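Local structure of putative aminomethyltransferase (Leptospirillum rubarum, 3TTG) at residues 253-258 / 264-269; 77-82 / 246-251; 30-35 / 222-227; 146-151 / 205-210. The protein is a putative aminomethyltransferase that probably binds a folate, as related glycine cleavage T-protein and YgfZ-like proteins do. All coordinates share one frame; numbering follows the deposited sequence. Where two conformers were deposited one is given.

Contact 1 (253-258 / 264-269)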
loop_
_atom_site.group_PDB
_atom_site.type_symbol
_atom_site.label_atom_id
_atom_site.label_comp_id
_atom_site.label_asym_id
_atom_site.label_seq_id
_atom_site.Cartn_x
_atom_site.Cartn_y
_atom_site.Cartn_z
ATOM N N VAL A 253 9.784 3.385 7.944
ATOM C CA VAL A 253 10.739 3.136 9.044
ATOM C C VAL A 253 11.340 4.421 9.489
ATOM O O VAL A 253 11.700 5.226 8.630
ATOM C CB VAL A 253 11.872 2.181 8.524
ATOM C CG1 VAL A 253 12.967 1.960 9.557
ATOM C CG2 VAL A 253 11.328 0.854 8.062
ATOM N N SER A 254 11.549 4.587 10.781
ATOM C CA SER A 254 12.362 5.685 11.310
ATOM C C SER A 254 13.710 5.134 11.713
ATOM O O SER A 254 13.756 4.207 12.498
ATOM C CB SER A 254 11.735 6.389 12.495
ATOM O OG SER A 254 12.677 7.219 13.161
ATOM N N TYR A 255 14.816 5.715 11.187
ATOM C CA TYR A 255 16.163 5.350 11.576
ATOM C C TYR A 255 16.662 6.223 12.756
ATOM O O TYR A 255 17.817 6.099 13.110
ATOM C CB TYR A 255 17.109 5.520 10.373
ATOM C CG TYR A 255 16.877 4.454 9.332
ATOM C CD1 TYR A 255 17.318 3.157 9.531
ATOM C CD2 TYR A 255 16.170 4.731 8.163
ATOM C CE1 TYR A 255 17.019 2.149 8.631
ATOM C CE2 TYR A 255 15.896 3.736 7.234
ATOM C CZ TYR A 255 16.368 2.451 7.446
ATOM O OH TYR A 255 16.188 1.439 6.514
ATOM N N ASN A 256 15.859 7.168 13.283
ATOM C CA ASN A 256 16.256 8.000 14.419
ATOM C C ASN A 256 15.522 7.669 15.730
ATOM O O ASN A 256 15.993 8.062 16.784
ATOM C CB ASN A 256 16.023 9.481 14.064
ATOM C CG ASN A 256 16.969 9.956 13.015
ATOM O OD1 ASN A 256 18.188 9.832 13.180
ATOM N ND2 ASN A 256 16.458 10.462 11.900
ATOM N N LYS A 257 14.513 6.850 15.716
ATOM C CA LYS A 257 13.755 6.573 16.929
ATOM C C LYS A 257 14.450 5.587 17.903
ATOM O O LYS A 257 15.388 4.931 17.532
ATOM C CB LYS A 257 12.390 6.057 16.556
ATOM C CG LYS A 257 12.406 4.687 15.911
ATOM C CD LYS A 257 11.037 4.113 15.651
ATOM C CE LYS A 257 10.348 3.660 16.884
ATOM N NZ LYS A 257 9.047 3.008 16.593
ATOM N N GLY A 258 13.844 5.373 19.040
ATOM C CA GLY A 258 14.319 4.425 20.044
ATOM C C GLY A 258 13.899 2.999 19.740
ATOM O O GLY A 258 13.387 2.694 18.649
ATOM N N GLU A 264 17.430 -3.436 15.212
ATOM C CA GLU A 264 18.856 -3.680 14.972
ATOM C C GLU A 264 19.101 -4.279 13.599
ATOM O O GLU A 264 19.952 -3.739 12.922
ATOM C CB GLU A 264 19.532 -4.467 16.097
ATOM C CG GLU A 264 21.050 -4.551 15.933
ATOM C CD GLU A 264 21.585 -5.612 14.988
ATOM O OE1 GLU A 264 20.908 -6.649 14.791
ATOM O OE2 GLU A 264 22.713 -5.427 14.480
ATOM N N PRO A 265 18.386 -5.308 13.132
ATOM C CA PRO A 265 18.632 -5.836 11.770
ATOM C C PRO A 265 18.254 -4.844 10.663
ATOM O O PRO A 265 18.966 -4.750 9.686
ATOM C CB PRO A 265 17.738 -7.100 11.744
ATOM C CG PRO A 265 17.597 -7.481 13.156
ATOM C CD PRO A 265 17.459 -6.188 13.856
ATOM N N VAL A 266 17.183 -4.035 10.860
ATOM C CA VAL A 266 16.778 -2.966 9.939
ATOM C C VAL A 266 17.927 -1.981 9.765
ATOM O O VAL A 266 18.291 -1.608 8.644
ATOM C CB VAL A 266 15.531 -2.214 10.492
ATOM C CG1 VAL A 266 15.405 -0.789 9.977
ATOM C CG2 VAL A 266 14.308 -2.976 10.185
ATOM N N THR A 267 18.540 -1.601 10.906
ATOM C CA THR A 267 19.584 -0.588 10.919
ATOM C C THR A 267 20.867 -1.129 10.367
ATOM O O THR A 267 21.537 -0.438 9.583
ATOM C CB THR A 267 19.765 0.039 12.314
ATOM O OG1 THR A 267 18.499 0.536 12.762
ATOM C CG2 THR A 267 20.715 1.192 12.272
ATOM N N ARG A 268 21.234 -2.332 10.753
ATOM C CA ARG A 268 22.429 -2.987 10.216
ATOM C C ARG A 268 22.355 -3.127 8.667
ATOM O O ARG A 268 23.343 -2.832 7.999
ATOM C CB ARG A 268 22.619 -4.360 10.880
ATOM C CG ARG A 268 23.866 -5.072 10.421
ATOM C CD ARG A 268 24.287 -6.224 11.299
ATOM N NE ARG A 268 23.161 -6.847 11.995
ATOM C CZ ARG A 268 22.358 -7.801 11.520
ATOM N NH1 ARG A 268 22.534 -8.284 10.293
ATOM N NH2 ARG A 268 21.373 -8.287 12.276
ATOM N N LEU A 269 21.234 -3.612 8.127
ATOM C CA LEU A 269 21.027 -3.734 6.675
ATOM C C LEU A 269 21.311 -2.374 5.997
ATOM O O LEU A 269 22.071 -2.294 5.043
ATOM C CB LEU A 269 19.603 -4.207 6.339
ATOM C CG LEU A 269 19.268 -4.239 4.830
ATOM C CD1 LEU A 269 20.242 -5.156 4.055
ATOM C CD2 LEU A 269 17.818 -4.622 4.586
HETATM O O HOH W 1 16.916 -1.214 6.249
HETATM O O HOH W 2 17.804 3.008 13.563
#
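Val253 and Tyr255 pack on Val266 where the chain turns from the loop after helix 249-252 into helix 263-271. The sequence running from Lys257 to Glu264 fits the K-G-C-Y-x-G-Q-E signature of YgfZ-like relatives of the T-protein, so the contact brackets that motif. The apolar part is centred on one methyl. CG1 of Val266, lying anti to its backbone N (chi1 155°), meets Val253 CG1 at 3.7 Å, the two branches approaching tip to tip. The same CG1 meets Tyr255 CE1 at 3.6 Å, the two side chains meeting at a slant. Val253 CG1 also lies over the rim of one face of that ring, 4.0 Å above its plane.

No direct hydrogen bond joins the segments; the polar part runs through two waters. One water donates to Tyr255 OH and to Val266 O, both at 2.8 Å, from the ring's edge and in its plane; the same hydroxyl hydrogen-bonds Asp249 OD2. Within the loop, Ser254 OG accepts from Asn256 N, an ST turn. The second water donates to Tyr255 O at 3.1 Å and to Thr267 OG1 at 2.7 Å, an oxygen also hydrogen-bonded to Gln263 O.

Contact 2 (77-82 / 246-251)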
loop_
_atom_site.group_PDB
_atom_site.type_symbol
_atom_site.label_atom_id
_atom_site.label_comp_id
_atom_site.label_asym_id
_atom_site.label_seq_id
_atom_site.Cartn_x
_atom_site.Cartn_y
_atom_site.Cartn_z
ATOM N N TYR A 77 2.789 5.965 7.610
ATOM C CA TYR A 77 2.860 4.596 7.215
ATOM C C TYR A 77 3.841 3.900 8.154
ATOM O O TYR A 77 4.860 4.492 8.541
ATOM C CB TYR A 77 3.380 4.514 5.812
ATOM C CG TYR A 77 3.301 3.149 5.213
ATOM C CD1 TYR A 77 2.083 2.561 4.947
ATOM C CD2 TYR A 77 4.444 2.500 4.778
ATOM C CE1 TYR A 77 1.998 1.344 4.299
ATOM C CE2 TYR A 77 4.375 1.277 4.136
ATOM C CZ TYR A 77 3.154 0.685 3.919
ATOM O OH TYR A 77 3.117 -0.518 3.260
ATOM N N SER A 78 3.544 2.701 8.507
ATOM C CA SER A 78 4.457 1.888 9.323
ATOM C C SER A 78 4.400 0.447 8.953
ATOM O O SER A 78 3.360 -0.058 8.523
ATOM C CB SER A 78 4.089 1.986 10.803
ATOM O OG SER A 78 5.101 1.427 11.638
ATOM N N PHE A 79 5.490 -0.248 9.246
ATOM C CA PHE A 79 5.542 -1.682 9.296
ATOM C C PHE A 79 5.485 -2.152 10.744
ATOM O O PHE A 79 5.785 -1.414 11.684
ATOM C CB PHE A 79 6.831 -2.228 8.646
ATOM C CG PHE A 79 6.866 -2.031 7.180
ATOM C CD1 PHE A 79 6.051 -2.779 6.343
ATOM C CD2 PHE A 79 7.658 -1.045 6.617
ATOM C CE1 PHE A 79 6.039 -2.544 4.979
ATOM C CE2 PHE A 79 7.618 -0.797 5.254
ATOM C CZ PHE A 79 6.860 -1.579 4.441
ATOM N N PHE A 80 5.138 -3.412 10.885
ATOM C CA PHE A 80 5.228 -4.198 12.117
ATOM C C PHE A 80 6.078 -5.370 11.745
ATOM O O PHE A 80 5.708 -6.189 10.882
ATOM C CB PHE A 80 3.857 -4.582 12.665
ATOM C CG PHE A 80 3.062 -3.377 13.107
ATOM C CD1 PHE A 80 3.008 -3.017 14.441
ATOM C CD2 PHE A 80 2.497 -2.518 12.171
ATOM C CE1 PHE A 80 2.332 -1.886 14.838
ATOM C CE2 PHE A 80 1.836 -1.382 12.570
ATOM C CZ PHE A 80 1.774 -1.062 13.887
ATOM N N LEU A 81 7.262 -5.395 12.293
ATOM C CA LEU A 81 8.226 -6.439 11.931
ATOM C C LEU A 81 8.372 -7.493 12.964
ATOM O O LEU A 81 8.004 -7.283 14.098
ATOM C CB LEU A 81 9.599 -5.795 11.705
ATOM C CG LEU A 81 9.623 -4.533 10.798
ATOM C CD1 LEU A 81 10.989 -3.908 10.760
ATOM C CD2 LEU A 81 9.198 -4.829 9.400
ATOM N N ASN A 82 8.941 -8.645 12.561
ATOM C CA ASN A 82 9.329 -9.681 13.483
ATOM C C ASN A 82 10.740 -9.320 13.983
ATOM O O ASN A 82 11.346 -8.411 13.427
ATOM C CB ASN A 82 9.223 -11.059 12.808
ATOM C CG ASN A 82 10.252 -11.391 11.770
ATOM O OD1 ASN A 82 11.284 -10.733 11.609
ATOM N ND2 ASN A 82 10.007 -12.462 11.092
ATOM N N ALA A 246 11.645 -3.845 -0.211
ATOM C CA ALA A 246 10.377 -3.321 -0.770
ATOM C C ALA A 246 10.391 -1.846 -1.207
ATOM O O ALA A 246 9.411 -1.399 -1.813
ATOM C CB ALA A 246 9.264 -3.543 0.227
ATOM N N GLY A 247 11.498 -1.116 -1.017
ATOM C CA GLY A 247 11.564 0.286 -1.386
ATOM C C GLY A 247 10.732 1.197 -0.488
ATOM O O GLY A 247 10.394 2.303 -0.899
ATOM N N LEU A 248 10.393 0.763 0.733
ATOM C CA LEU A 248 9.466 1.451 1.599
ATOM C C LEU A 248 10.034 1.805 2.989
ATOM O O LEU A 248 9.288 2.245 3.838
ATOM C CB LEU A 248 8.221 0.603 1.743
ATOM C CG LEU A 248 7.352 0.528 0.511
ATOM C CD1 LEU A 248 6.194 -0.434 0.758
ATOM C CD2 LEU A 248 6.762 1.912 0.206
ATOM N N ASP A 249 11.322 1.677 3.195
ATOM C CA ASP A 249 11.897 2.078 4.454
ATOM C C ASP A 249 11.916 3.636 4.595
ATOM O O ASP A 249 11.828 4.099 5.712
ATOM C CB ASP A 249 13.289 1.491 4.682
ATOM C CG ASP A 249 14.334 1.907 3.697
ATOM O OD1 ASP A 249 14.050 1.855 2.473
ATOM O OD2 ASP A 249 15.469 2.232 4.141
ATOM N N SER A 250 11.960 4.428 3.502
ATOM C CA SER A 250 11.926 5.891 3.624
ATOM C C SER A 250 10.546 6.367 4.153
ATOM O O SER A 250 10.494 7.227 4.982
ATOM C CB SER A 250 12.244 6.558 2.282
ATOM O OG SER A 250 12.132 7.964 2.395
ATOM N N VAL A 251 9.455 5.716 3.769
ATOM C CA VAL A 251 8.111 6.119 4.248
ATOM C C VAL A 251 7.573 5.315 5.490
ATOM O O VAL A 251 6.736 5.844 6.256
ATOM C CB VAL A 251 7.113 6.052 3.042
ATOM C CG1 VAL A 251 6.915 4.639 2.542
ATOM C CG2 VAL A 251 5.765 6.646 3.406
HETATM O O HOH W 3 5.042 7.866 6.859
#
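In the family region assigned to folate binding, edge strand 75-81 of a five-stranded antiparallel sheet meets the start of the short helix 249-252 through Tyr77, Phe79, Leu248 and Val251. Leu248 occupies the N-cap position, and its side chain is held at two rings. Its CB lies near the plane of the Phe79 ring, at the edge, 3.7 Å from CZ, the two side chains crossing at about a right angle. Its CD1 is 3.9 Å from Phe79 CZ and 4.0 Å from Tyr77 OH. Leu248 O also lies in the plane of the Phe79 ring, at its edge.

Val251 divides its branches between ring and CB of Tyr77: CG1 reaches CD2 of Tyr77 at 4.0 Å, whereas CG2, anti to the valine backbone N, faces Tyr77 CB. The Tyr77 O and Val251 O carbonyls approach without bonding, both being acceptors. A water joins the backbones instead, accepting from Tyr77 N at 3.0 Å and donating to Val251 O at 2.7 Å.

Beyond the pair, Tyr77 OH bonds Asp90, Tyr77 O accepts from Gln65 NE2, and Phe178 meets the Tyr77 ring edge-to-face. Tyr77 thus ties the helix start to the neighbouring strand 87-96 through Asp90 and to the surrounding loops through Gln65 and Phe178.

Contact 3 (30-35 / 222-227)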
loop_
_atom_site.group_PDB
_atom_site.type_symbol
_atom_site.label_atom_id
_atom_site.label_comp_id
_atom_site.label_asym_id
_atom_site.label_seq_id
_atom_site.Cartn_x
_atom_site.Cartn_y
_atom_site.Cartn_z
ATOM N N ARG A 30 -7.288 4.727 -17.554
ATOM C CA ARG A 30 -6.943 6.004 -18.211
ATOM C C ARG A 30 -7.728 7.177 -17.612
ATOM O O ARG A 30 -7.160 8.240 -17.348
ATOM C CB ARG A 30 -7.240 5.923 -19.722
ATOM C CG ARG A 30 -6.337 4.958 -20.466
ATOM C CD ARG A 30 -6.818 4.834 -21.912
ATOM N NE ARG A 30 -6.107 3.822 -22.708
ATOM C CZ ARG A 30 -4.933 3.997 -23.324
ATOM N NH1 ARG A 30 -4.249 5.121 -23.164
ATOM N NH2 ARG A 30 -4.417 3.033 -24.074
ATOM N N ILE A 31 -9.022 6.953 -17.327
ATOM C CA ILE A 31 -9.874 7.987 -16.736
ATOM C C ILE A 31 -9.417 8.238 -15.307
ATOM O O ILE A 31 -9.377 9.391 -14.865
ATOM C CB ILE A 31 -11.362 7.569 -16.814
ATOM C CG1 ILE A 31 -11.808 7.356 -18.282
ATOM C CG2 ILE A 31 -12.278 8.590 -16.106
ATOM C CD1 ILE A 31 -13.171 6.525 -18.366
ATOM N N ALA A 32 -9.081 7.188 -14.558
ATOM C CA ALA A 32 -8.631 7.406 -13.180
ATOM C C ALA A 32 -7.312 8.188 -13.127
ATOM O O ALA A 32 -7.150 9.030 -12.252
ATOM C CB ALA A 32 -8.501 6.098 -12.445
ATOM N N HIS A 33 -6.389 7.955 -14.098
ATOM C CA HIS A 33 -5.115 8.678 -14.153
ATOM C C HIS A 33 -5.291 10.151 -14.532
ATOM O O HIS A 33 -4.505 10.970 -14.106
ATOM C CB HIS A 33 -4.147 8.009 -15.175
ATOM C CG HIS A 33 -3.595 6.711 -14.729
ATOM N ND1 HIS A 33 -2.663 6.630 -13.723
ATOM C CD2 HIS A 33 -3.841 5.473 -15.191
ATOM C CE1 HIS A 33 -2.343 5.347 -13.623
ATOM N NE2 HIS A 33 -3.067 4.609 -14.456
ATOM N N LYS A 34 -6.313 10.482 -15.311
ATOM C CA LYS A 34 -6.555 11.848 -15.779
ATOM C C LYS A 34 -7.529 12.616 -14.863
ATOM O O LYS A 34 -7.388 13.821 -14.720
ATOM C CB LYS A 34 -7.113 11.793 -17.216
ATOM C CG LYS A 34 -6.966 13.096 -18.006
ATOM C CD LYS A 34 -7.948 13.196 -19.200
ATOM C CE LYS A 34 -9.100 14.156 -18.969
ATOM N NZ LYS A 34 -10.120 14.075 -20.057
ATOM N N LYS A 35 -8.558 11.951 -14.339
ATOM C CA LYS A 35 -9.561 12.582 -13.465
ATOM C C LYS A 35 -9.538 11.923 -12.087
ATOM O O LYS A 35 -8.814 12.365 -11.183
ATOM C CB LYS A 35 -10.946 12.515 -14.137
ATOM C CG LYS A 35 -10.961 13.290 -15.481
ATOM C CD LYS A 35 -12.317 13.832 -15.876
ATOM C CE LYS A 35 -12.453 14.007 -17.369
ATOM N NZ LYS A 35 -13.813 14.458 -17.770
ATOM N N LEU A 222 -6.744 -2.695 -9.225
ATOM C CA LEU A 222 -5.427 -3.336 -9.131
ATOM C C LEU A 222 -4.492 -2.941 -10.297
ATOM O O LEU A 222 -3.304 -2.760 -10.048
ATOM C CB LEU A 222 -5.526 -4.872 -9.034
ATOM C CG LEU A 222 -5.184 -5.461 -7.702
ATOM C CD1 LEU A 222 -3.649 -5.291 -7.407
ATOM C CD2 LEU A 222 -5.993 -4.803 -6.544
ATOM N N ALA A 223 -5.009 -2.845 -11.554
ATOM C CA ALA A 223 -4.229 -2.393 -12.694
ATOM C C ALA A 223 -3.715 -0.970 -12.430
ATOM O O ALA A 223 -2.521 -0.685 -12.637
ATOM C CB ALA A 223 -5.071 -2.457 -13.955
ATOM N N TYR A 224 -4.605 -0.091 -11.916
ATOM C CA TYR A 224 -4.242 1.271 -11.599
ATOM C C TYR A 224 -3.074 1.283 -10.577
ATOM O O TYR A 224 -2.056 1.968 -10.794
ATOM C CB TYR A 224 -5.476 2.062 -11.063
ATOM C CG TYR A 224 -5.095 3.457 -10.634
ATOM C CD1 TYR A 224 -5.281 4.542 -11.479
ATOM C CD2 TYR A 224 -4.568 3.697 -9.374
ATOM C CE1 TYR A 224 -4.887 5.831 -11.100
ATOM C CE2 TYR A 224 -4.168 4.977 -8.985
ATOM C CZ TYR A 224 -4.312 6.040 -9.860
ATOM O OH TYR A 224 -3.969 7.316 -9.464
ATOM N N LEU A 225 -3.217 0.537 -9.474
ATOM C CA LEU A 225 -2.143 0.492 -8.457
ATOM C C LEU A 225 -0.843 -0.076 -9.035
ATOM O O LEU A 225 0.265 0.400 -8.708
ATOM C CB LEU A 225 -2.532 -0.328 -7.219
ATOM C CG LEU A 225 -3.701 0.186 -6.388
ATOM C CD1 LEU A 225 -3.971 -0.775 -5.253
ATOM C CD2 LEU A 225 -3.492 1.609 -5.912
ATOM N N THR A 226 -0.961 -1.090 -9.901
ATOM C CA THR A 226 0.276 -1.683 -10.512
ATOM C C THR A 226 0.920 -0.675 -11.477
ATOM O O THR A 226 2.161 -0.559 -11.495
ATOM C CB THR A 226 -0.029 -3.016 -11.200
ATOM O OG1 THR A 226 -0.783 -3.788 -10.235
ATOM C CG2 THR A 226 1.272 -3.788 -11.589
ATOM N N GLU A 227 0.096 0.069 -12.243
ATOM C CA GLU A 227 0.597 1.147 -13.143
ATOM C C GLU A 227 1.358 2.240 -12.347
ATOM O O GLU A 227 2.333 2.798 -12.851
ATOM C CB GLU A 227 -0.559 1.775 -13.958
ATOM C CG GLU A 227 -0.998 0.913 -15.133
ATOM C CD GLU A 227 -2.293 1.293 -15.838
ATOM O OE1 GLU A 227 -3.095 2.054 -15.259
ATOM O OE2 GLU A 227 -2.496 0.856 -16.989
#
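Ala32 and Tyr224 mark the closest backbone approach, CA to CA 7.7 Å, of helices 30-34 and 222-227, whose local axes pass 10.4 Å apart at a crossing angle of -55°. The Tyr224 ring lies between two neighbours: Ala32 CB on one side of its plane, 3.7 Å from CD1, and the imidazole of His33 on the other. His33 and Tyr224 form an offset stack, with centroids 4.5 Å apart and planes inclined at 26°. The offset places Tyr224 CE1 over the rim of one imidazole face, 3.5 Å from His33 ND1, while the two side chains run past each other in opposite directions. Tyr224 reaches this place because its CG is anti to the backbone N, which sends the ring out toward helix 30-34.

One turn further on, Glu227 comes to the imidazole edge. His33 NE2 donates to Glu227 OE1 at 2.7 Å (N-H...O angle 159°), with the acceptor in the ring plane but the nitrogen above the carboxylate plane. Outside the pair, Thr29 OG1 also bonds Glu227 OE1, and Ser316 OG bonds OE2.

The imidazole is thus fixed twice, by a face on Tyr224 and by an edge on Glu227. Both carboxylate oxygens of the buried glutamate have polar partners, and its negative charge would probably polarise the His33 N-H.

Contact 4 (146-151 / 205-210)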
loop_
_atom_site.group_PDB
_atom_site.type_symbol
_atom_site.label_atom_id
_atom_site.label_comp_id
_atom_site.label_asym_id
_atom_site.label_seq_id
_atom_site.Cartn_x
_atom_site.Cartn_y
_atom_site.Cartn_z
ATOM N N ILE A 146 -8.960 15.297 -4.300
ATOM C CA ILE A 146 -9.283 16.323 -3.300
ATOM C C ILE A 146 -10.602 17.039 -3.664
ATOM O O ILE A 146 -11.391 17.331 -2.772
ATOM C CB ILE A 146 -8.149 17.358 -3.071
ATOM C CG1 ILE A 146 -6.797 16.706 -2.736
ATOM C CG2 ILE A 146 -8.564 18.397 -2.000
ATOM C CD1 ILE A 146 -6.805 15.828 -1.586
ATOM N N SER A 147 -10.833 17.340 -4.958
ATOM C CA SER A 147 -12.063 18.028 -5.396
ATOM C C SER A 147 -13.300 17.197 -5.062
ATOM O O SER A 147 -14.326 17.759 -4.699
ATOM C CB SER A 147 -12.034 18.351 -6.898
ATOM O OG SER A 147 -12.475 17.277 -7.719
ATOM N N VAL A 148 -13.194 15.866 -5.142
ATOM C CA VAL A 148 -14.321 14.985 -4.814
ATOM C C VAL A 148 -14.563 15.071 -3.310
ATOM O O VAL A 148 -15.709 15.158 -2.894
ATOM C CB VAL A 148 -14.068 13.516 -5.250
ATOM C CG1 VAL A 148 -15.204 12.605 -4.797
ATOM C CG2 VAL A 148 -13.834 13.401 -6.760
ATOM N N LEU A 149 -13.481 15.086 -2.486
ATOM C CA LEU A 149 -13.654 15.173 -1.020
ATOM C C LEU A 149 -14.281 16.533 -0.636
ATOM O O LEU A 149 -15.229 16.578 0.151
ATOM C CB LEU A 149 -12.305 15.002 -0.307
ATOM C CG LEU A 149 -11.700 13.625 -0.461
ATOM C CD1 LEU A 149 -10.313 13.621 0.035
ATOM C CD2 LEU A 149 -12.567 12.576 0.178
ATOM N N LEU A 150 -13.765 17.618 -1.229
ATOM C CA LEU A 150 -14.278 18.978 -1.003
ATOM C C LEU A 150 -15.739 19.116 -1.369
ATOM O O LEU A 150 -16.398 19.978 -0.819
ATOM C CB LEU A 150 -13.481 20.017 -1.782
ATOM C CG LEU A 150 -12.077 20.265 -1.288
ATOM C CD1 LEU A 150 -11.283 20.992 -2.314
ATOM C CD2 LEU A 150 -12.079 21.040 0.033
ATOM N N SER A 151 -16.240 18.305 -2.302
ATOM C CA SER A 151 -17.639 18.315 -2.679
ATOM C C SER A 151 -18.474 17.615 -1.624
ATOM O O SER A 151 -19.492 18.160 -1.214
ATOM C CB SER A 151 -17.836 17.649 -4.034
ATOM O OG SER A 151 -19.169 17.820 -4.483
ATOM N N GLU A 205 -21.931 8.519 -6.782
ATOM C CA GLU A 205 -22.374 8.096 -8.121
ATOM C C GLU A 205 -22.761 9.321 -8.960
ATOM O O GLU A 205 -22.433 9.389 -10.143
ATOM C CB GLU A 205 -23.576 7.118 -8.036
ATOM C CG GLU A 205 -23.212 5.701 -7.609
ATOM C CD GLU A 205 -24.362 4.841 -7.109
ATOM O OE1 GLU A 205 -25.540 5.253 -7.252
ATOM O OE2 GLU A 205 -24.078 3.740 -6.582
ATOM N N ASP A 206 -23.446 10.296 -8.333
ATOM C CA ASP A 206 -23.825 11.558 -8.981
ATOM C C ASP A 206 -22.570 12.340 -9.374
ATOM O O ASP A 206 -22.429 12.752 -10.519
ATOM C CB ASP A 206 -24.699 12.438 -8.054
ATOM C CG ASP A 206 -26.054 11.858 -7.647
ATOM O OD1 ASP A 206 -26.532 10.920 -8.331
ATOM O OD2 ASP A 206 -26.648 12.363 -6.655
ATOM N N PHE A 207 -21.636 12.493 -8.435
ATOM C CA PHE A 207 -20.397 13.219 -8.678
ATOM C C PHE A 207 -19.595 12.576 -9.787
ATOM O O PHE A 207 -19.075 13.279 -10.645
ATOM C CB PHE A 207 -19.540 13.323 -7.407
ATOM C CG PHE A 207 -18.505 14.409 -7.518
ATOM C CD1 PHE A 207 -18.810 15.715 -7.180
ATOM C CD2 PHE A 207 -17.249 14.139 -8.026
ATOM C CE1 PHE A 207 -17.856 16.726 -7.306
ATOM C CE2 PHE A 207 -16.295 15.146 -8.144
ATOM C CZ PHE A 207 -16.598 16.433 -7.765
ATOM N N THR A 208 -19.534 11.247 -9.806
ATOM C CA THR A 208 -18.805 10.499 -10.833
ATOM C C THR A 208 -19.400 10.745 -12.213
ATOM O O THR A 208 -18.658 11.087 -13.127
ATOM C CB THR A 208 -18.780 8.988 -10.484
ATOM O OG1 THR A 208 -17.896 8.814 -9.383
ATOM C CG2 THR A 208 -18.296 8.147 -11.599
ATOM N N SER A 209 -20.714 10.571 -12.356
ATOM C CA SER A 209 -21.414 10.757 -13.621
ATOM C C SER A 209 -21.324 12.227 -14.130
ATOM O O SER A 209 -21.215 12.450 -15.335
ATOM C CB SER A 209 -22.883 10.356 -13.461
ATOM O OG SER A 209 -23.631 10.594 -14.641
ATOM N N ASN A 210 -21.377 13.206 -13.213
ATOM C CA ASN A 210 -21.354 14.625 -13.577
ATOM C C ASN A 210 -19.966 15.129 -13.918
ATOM O O ASN A 210 -19.824 15.889 -14.870
ATOM C CB ASN A 210 -21.926 15.482 -12.440
ATOM C CG ASN A 210 -23.409 15.283 -12.219
ATOM O OD1 ASN A 210 -24.148 14.806 -13.085
ATOM N ND2 ASN A 210 -23.881 15.669 -11.057
#
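Phe207, which buries most surface here, projects from helix 205-210 against helix 146-151 and carries every cross-contact of the pair, a helix-helix packing in the region of the six-stranded mixed sheet. The local axes come within 11.2 Å of each other, with 134° between their N-to-C directions, and the nearest CA atoms belong to Val148 and Phe207. With CG anti to its backbone N (chi1 -162°), the phenylalanine extends across the gap and brings CE1, CE2 and CZ to helix 146-151.

That helix lies to one side of the ring plane, and its residues are spread along the ring's atoms: Val148 at CD2 and CE2, Ser151 at CD1 and CE1. Val148 CG2 packs tightly on Phe207 CE2 at 3.3 Å and lies 3.7 Å from CD2; the two side chains cross at a slant. Ser151, three residues along the same helix, has CB 3.4 Å from Phe207 CE1 and OG 3.3 Å from the same CE1. CZ, the far end of the ring, comes within 4.0 Å of Ser147 O, one turn before Ser151. Val148 continues the apolar layer inward to Leu140 of the sheet's strand 135-141 and to Phe36, which Thr208 also touches.

The chemistry is dispersive: no hydrogen bond or salt bridge crosses between the segments. Ser151 OG approaches ring carbons without bonding them, and the association rests on van der Waals contact of one ring with buried Val148 and with the two serines, of which Ser151 is exposed.

In the fold
Contacts 2 and 3 are buried, while contacts 1 and 4 are partly buried and lie farther from the chain's centre, at 21 and 24 Å between centres. Contacts 1 and 2 form one continuous region: they share the hydrogen-bonded Tyr255-Asp249 pair, OH to OD2 2.6 Å, Val266 CG2 packs on Leu81 CD1 at 3.5 Å, and helix 249-252 leads into helix 263-271. Contacts 3 and 4, on the opposite side of that centre, do not touch, although contact 4 is nested within the loop that contact 3 closes. Waters bridge side chain to backbone in contact 1 and backbone to backbone in contact 2; contact 3 alone has a direct hydrogen bond between its segments, and contact 4 relies on a single ring.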